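Side-chain contacts in indole-3-pyruvate decarboxylase (Azospirillum brasilense, PDB 2NXW), which catalyses the thiamine diphosphate- and metal-dependent decarboxylation of indole-3-pyruvate to indole-3-acetaldehyde, a step in auxin biosynthesis, and is also named phenylpyruvate decarboxylase: residues 79-84 against 439-444; 210-215 against 341-346. All blocks are in the same frame, centred on the assembly; numbering follows the deposited sequence.

How the contacts relate
Both contacts lie within one chain, but at different levels of its architecture. Contact 1 joins two domains, the N-terminal and C-terminal thiamine diphosphate-binding units; contact 2 is internal to the central domain, where two helices cross. Along the sequence contact 2 is nested inside the long loop that contact 1 closes. In space they are separate: their centres are 33 Å apart, their nearest atoms about 15 Å. The centre of contact 1 lies 11 Å from the centre of the chain, that of contact 2 29 Å. Neither reaches the cofactor directly, but in contact 1 helix 68-82 begins at E68, a thiamine diphosphate pocket residue, and strand 443-448 runs into D449, a magnesium ligand.

Contact 1 (79-84 against 439-444)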
loop_
_atom_site.group_PDB
_atom_site.type_symbol
_atom_site.label_atom_id
_atom_site.label_comp_id
_atom_site.label_asym_id
_atom_site.label_seq_id
_atom_site.Cartn_x
_atom_site.Cartn_y
_atom_site.Cartn_z
ATOM N N ALA A 79 -15.322 18.756 -22.994
ATOM C CA ALA A 79 -15.449 17.352 -23.365
ATOM C C ALA A 79 -16.889 16.905 -23.163
ATOM O O ALA A 79 -17.484 16.261 -24.024
ATOM C CB ALA A 79 -14.510 16.496 -22.514
ATOM N N ARG A 80 -17.465 17.266 -22.022
ATOM C CA ARG A 80 -18.834 16.881 -21.728
ATOM C C ARG A 80 -19.823 17.535 -22.677
ATOM O O ARG A 80 -20.793 16.906 -23.097
ATOM C CB ARG A 80 -19.197 17.286 -20.298
ATOM C CG ARG A 80 -18.381 16.594 -19.237
ATOM C CD ARG A 80 -18.912 16.921 -17.842
ATOM N NE ARG A 80 -17.925 16.614 -16.819
ATOM C CZ ARG A 80 -18.216 16.357 -15.548
ATOM N NH1 ARG A 80 -19.480 16.350 -15.141
ATOM N NH2 ARG A 80 -17.240 16.142 -14.682
ATOM N N TYR A 81 -19.582 18.799 -23.011
ATOM C CA TYR A 81 -20.496 19.532 -23.867
ATOM C C TYR A 81 -20.700 18.885 -25.230
ATOM O O TYR A 81 -21.833 18.771 -25.702
ATOM C CB TYR A 81 -20.006 20.972 -24.060
ATOM C CG TYR A 81 -21.028 21.864 -24.741
ATOM C CD1 TYR A 81 -22.006 22.532 -23.999
ATOM C CD2 TYR A 81 -21.052 21.994 -26.130
ATOM C CE1 TYR A 81 -22.991 23.309 -24.627
ATOM C CE2 TYR A 81 -22.029 22.764 -26.766
ATOM C CZ TYR A 81 -22.996 23.417 -26.007
ATOM O OH TYR A 81 -23.980 24.155 -26.623
ATOM N N SER A 82 -19.604 18.454 -25.845
ATOM C CA SER A 82 -19.656 17.859 -27.181
ATOM C C SER A 82 -19.381 16.356 -27.228
ATOM O O SER A 82 -19.236 15.793 -28.321
ATOM C CB SER A 82 -18.659 18.588 -28.087
ATOM O OG SER A 82 -18.958 19.973 -28.180
ATOM N N SER A 83 -19.326 15.708 -26.067
ATOM C CA SER A 83 -19.038 14.270 -25.959
ATOM C C SER A 83 -17.803 13.932 -26.783
ATOM O O SER A 83 -17.800 13.012 -27.602
ATOM C CB SER A 83 -20.241 13.427 -26.417
ATOM O OG SER A 83 -21.331 13.583 -25.511
ATOM N N THR A 84 -16.743 14.695 -26.557
ATOM C CA THR A 84 -15.497 14.498 -27.277
ATOM C C THR A 84 -14.318 14.623 -26.317
ATOM O O THR A 84 -14.504 14.581 -25.095
ATOM C CB THR A 84 -15.388 15.525 -28.435
ATOM O OG1 THR A 84 -14.290 15.177 -29.289
ATOM C CG2 THR A 84 -15.185 16.933 -27.903
ATOM N N GLY A 439 -20.490 27.653 -29.675
ATOM C CA GLY A 439 -20.920 28.368 -30.865
ATOM C C GLY A 439 -21.955 29.428 -30.574
ATOM O O GLY A 439 -22.961 29.552 -31.287
ATOM N N GLY A 440 -21.706 30.185 -29.510
ATOM C CA GLY A 440 -22.595 31.266 -29.122
ATOM C C GLY A 440 -23.780 30.944 -28.225
ATOM O O GLY A 440 -24.474 31.868 -27.785
ATOM N N LYS A 441 -24.041 29.661 -27.968
ATOM C CA LYS A 441 -25.151 29.297 -27.096
ATOM C C LYS A 441 -24.743 29.739 -25.699
ATOM O O LYS A 441 -23.680 29.365 -25.199
ATOM C CB LYS A 441 -25.406 27.787 -27.131
ATOM C CG LYS A 441 -25.893 27.270 -28.495
ATOM C CD LYS A 441 -27.277 27.797 -28.836
ATOM C CE LYS A 441 -27.865 27.070 -30.048
ATOM N NZ LYS A 441 -27.186 27.420 -31.341
ATOM N N ARG A 442 -25.581 30.555 -25.083
ATOM C CA ARG A 442 -25.277 31.084 -23.770
ATOM C C ARG A 442 -25.414 30.026 -22.691
ATOM O O ARG A 442 -26.296 29.177 -22.753
ATOM C CB ARG A 442 -26.197 32.265 -23.488
ATOM C CG ARG A 442 -25.640 33.250 -22.504
ATOM C CD ARG A 442 -26.452 34.546 -22.498
ATOM N NE ARG A 442 -25.680 35.599 -21.871
ATOM C CZ ARG A 442 -26.136 36.805 -21.534
ATOM N NH1 ARG A 442 -27.407 37.144 -21.769
ATOM N NH2 ARG A 442 -25.323 37.662 -20.939
ATOM N N ILE A 443 -24.532 30.084 -21.700
ATOM C CA ILE A 443 -24.569 29.117 -20.615
ATOM C C ILE A 443 -25.008 29.819 -19.335
ATOM O O ILE A 443 -24.635 30.967 -19.088
ATOM C CB ILE A 443 -23.168 28.477 -20.414
ATOM C CG1 ILE A 443 -22.662 27.885 -21.740
ATOM C CG2 ILE A 443 -23.237 27.384 -19.349
ATOM C CD1 ILE A 443 -23.540 26.793 -22.344
ATOM N N LEU A 444 -25.860 29.140 -18.573
ATOM C CA LEU A 444 -26.320 29.659 -17.287
ATOM C C LEU A 444 -25.560 28.892 -16.214
ATOM O O LEU A 444 -25.619 27.665 -16.155
ATOM C CB LEU A 444 -27.821 29.424 -17.108
ATOM C CG LEU A 444 -28.385 29.702 -15.707
ATOM C CD1 LEU A 444 -28.166 31.164 -15.336
ATOM C CD2 LEU A 444 -29.871 29.351 -15.686
#
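The carbonyl O of K441 accepts a hydrogen bond from S438 OG, while the aliphatic start of the same lysine lies against the phenolic OH of Y81, which is 3.9 Å from K441 CB and 4.1 Å from K441 CG. No hydrogen bond crosses between the segments. The two side chains cross at about a right angle, and the lysine chain, bent at chi2 and chi4, then leads its amino end away from the tyrosine. Farther back along the ring from OH, Y81 CE1 meets the terminal methyl CD1 of I443 at 4.2 Å, the methyl approaching obliquely. Y81 extends from the last turns of helix 68-82 with CG anti to the backbone N (chi1 -170°), which carries the ring toward the strand; the nearest CA atoms, of Y81 and I443, are 10.9 Å apart, so the side chains alone make the contact. This helix belongs to the N-terminal cofactor-binding domain, whereas I443 lies on strand 443-448 of the C-terminal domain's parallel sheet. Y81 is the only residue of 79-84 that touches 439-444. A434 and V437 of helix 427-437, S438 and L395 also pack against it. Just after Y81 in sequence, S83 has positive phi and T84 N bonds to A79 O at 3.1 Å, consistent with a Schellman-type helix ending.

Contact 2 (210-215 against 341-346); sequences ACADEV and VDALLE
A212 of helix 205-221 meets A343 and L344 of helix 337-346 in a buried apolar crossing within the central domain. The local axes approach to 9.1 Å with a signed crossing angle of -60°, and the nearest CA atoms, those of A212 and L344, are 5.6 Å apart.

A212 takes the largest share of the contact within 210-215. Its bond from CA to CB points toward the other segment, and A212 CB touches A343 CB at 3.8 Å, methyl against methyl. A212 CB also meets the branch methyl L344 CD2 at 4.0 Å. That same methyl lies 3.6 Å from A212 O and 3.9 Å from A212 CA, so it touches backbone as well as side chain of A212. L344 gets there with CG beside its own backbone N (chi1 -69°), a turn that brings the branched end across although CB does not point directly at the partner.

The CB of D213 points away from the other helix, yet OD1 makes a salt bridge with R347 NE, while R347 NH1 bonds to A343 O. E214 OE1 bonds to Y332 OH and C211, earlier on the helix, packs on V325 and Y332, showing that this helix also lies against the antiparallel end of the central domain's mixed sheet. V215, one turn after A212, directs CG1 to L344 CD2 at 4.2 Å, the two side chains crossing at about a right angle; V215 also rests on L327, and L344 on L245 and L216.

With no hydrogen bond across the segments and 163 Å² buried in all, the pairing depends on van der Waals fit between small and branched side chains, while the polar link at D213 lies beside it.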
loop_
_atom_site.group_PDB
_atom_site.type_symbol
_atom_site.label_atom_id
_atom_site.label_comp_id
_atom_site.label_asym_id
_atom_site.label_seq_id
_atom_site.Cartn_x
_atom_site.Cartn_y
_atom_site.Cartn_z
ATOM N N ALA A 210 -23.157 -14.618 -25.559
ATOM C CA ALA A 210 -23.602 -15.288 -24.349
ATOM C C ALA A 210 -24.173 -14.272 -23.363
ATOM O O ALA A 210 -25.221 -14.497 -22.758
ATOM C CB ALA A 210 -22.440 -16.040 -23.711
ATOM N N CYS A 211 -23.478 -13.148 -23.217
ATOM C CA CYS A 211 -23.914 -12.096 -22.310
ATOM C C CYS A 211 -25.286 -11.552 -22.716
ATOM O O CYS A 211 -26.185 -11.432 -21.887
ATOM C CB CYS A 211 -22.880 -10.969 -22.310
ATOM S SG CYS A 211 -23.286 -9.600 -21.213
ATOM N N ALA A 212 -25.439 -11.217 -23.991
ATOM C CA ALA A 212 -26.712 -10.700 -24.478
ATOM C C ALA A 212 -27.860 -11.664 -24.169
ATOM O O ALA A 212 -28.935 -11.245 -23.738
ATOM C CB ALA A 212 -26.635 -10.439 -25.984
ATOM N N ASP A 213 -27.641 -12.959 -24.396
ATOM C CA ASP A 213 -28.684 -13.939 -24.120
ATOM C C ASP A 213 -29.025 -13.971 -22.638
ATOM O O ASP A 213 -30.199 -14.010 -22.266
ATOM C CB ASP A 213 -28.256 -15.348 -24.550
ATOM C CG ASP A 213 -28.235 -15.527 -26.056
ATOM O OD1 ASP A 213 -28.860 -14.724 -26.781
ATOM O OD2 ASP A 213 -27.597 -16.501 -26.518
ATOM N N GLU A 214 -27.997 -13.946 -21.791
ATOM C CA GLU A 214 -28.216 -13.999 -20.352
ATOM C C GLU A 214 -28.935 -12.759 -19.836
ATOM O O GLU A 214 -29.811 -12.852 -18.979
ATOM C CB GLU A 214 -26.895 -14.164 -19.604
ATOM C CG GLU A 214 -27.096 -14.626 -18.174
ATOM C CD GLU A 214 -25.807 -14.693 -17.380
ATOM O OE1 GLU A 214 -24.725 -14.839 -17.992
ATOM O OE2 GLU A 214 -25.886 -14.614 -16.135
ATOM N N VAL A 215 -28.554 -11.598 -20.354
ATOM C CA VAL A 215 -29.190 -10.354 -19.945
ATOM C C VAL A 215 -30.679 -10.380 -20.287
ATOM O O VAL A 215 -31.518 -10.034 -19.461
ATOM C CB VAL A 215 -28.529 -9.141 -20.639
ATOM C CG1 VAL A 215 -29.389 -7.894 -20.447
ATOM C CG2 VAL A 215 -27.140 -8.909 -20.061
ATOM N N VAL A 341 -25.310 -3.330 -26.783
ATOM C CA VAL A 341 -26.580 -2.772 -27.238
ATOM C C VAL A 341 -26.969 -3.354 -28.599
ATOM O O VAL A 341 -28.120 -3.742 -28.803
ATOM C CB VAL A 341 -26.509 -1.224 -27.318
ATOM C CG1 VAL A 341 -27.765 -0.665 -27.973
ATOM C CG2 VAL A 341 -26.371 -0.649 -25.907
ATOM N N ASP A 342 -26.018 -3.417 -29.526
ATOM C CA ASP A 342 -26.319 -3.982 -30.838
ATOM C C ASP A 342 -26.719 -5.452 -30.735
ATOM O O ASP A 342 -27.630 -5.898 -31.438
ATOM C CB ASP A 342 -25.124 -3.852 -31.778
ATOM C CG ASP A 342 -24.970 -2.454 -32.345
ATOM O OD1 ASP A 342 -25.957 -1.684 -32.348
ATOM O OD2 ASP A 342 -23.861 -2.131 -32.811
ATOM N N ALA A 343 -26.045 -6.200 -29.862
ATOM C CA ALA A 343 -26.344 -7.619 -29.681
ATOM C C ALA A 343 -27.739 -7.828 -29.100
ATOM O O ALA A 343 -28.437 -8.786 -29.444
ATOM C CB ALA A 343 -25.299 -8.264 -28.781
ATOM N N LEU A 344 -28.150 -6.930 -28.210
ATOM C CA LEU A 344 -29.475 -7.029 -27.625
ATOM C C LEU A 344 -30.533 -6.689 -28.673
ATOM O O LEU A 344 -31.584 -7.323 -28.727
ATOM C CB LEU A 344 -29.597 -6.083 -26.428
ATOM C CG LEU A 344 -28.755 -6.497 -25.217
ATOM C CD1 LEU A 344 -28.782 -5.397 -24.154
ATOM C CD2 LEU A 344 -29.294 -7.797 -24.638
ATOM N N LEU A 345 -30.252 -5.697 -29.514
ATOM C CA LEU A 345 -31.218 -5.310 -30.541
ATOM C C LEU A 345 -31.451 -6.437 -31.539
ATOM O O LEU A 345 -32.575 -6.666 -31.978
ATOM C CB LEU A 345 -30.745 -4.046 -31.270
ATOM C CG LEU A 345 -30.852 -2.758 -30.442
ATOM C CD1 LEU A 345 -30.194 -1.607 -31.186
ATOM C CD2 LEU A 345 -32.321 -2.444 -30.167
ATOM N N GLU A 346 -30.383 -7.147 -31.875
ATOM C CA GLU A 346 -30.471 -8.260 -32.814
ATOM C C GLU A 346 -31.359 -9.381 -32.288
ATOM O O GLU A 346 -31.874 -10.190 -33.066
ATOM C CB GLU A 346 -29.072 -8.810 -33.075
ATOM C CG GLU A 346 -28.233 -7.962 -34.009
ATOM C CD GLU A 346 -26.755 -8.281 -33.908
ATOM O OE1 GLU A 346 -26.414 -9.470 -33.719
ATOM O OE2 GLU A 346 -25.935 -7.343 -34.025
#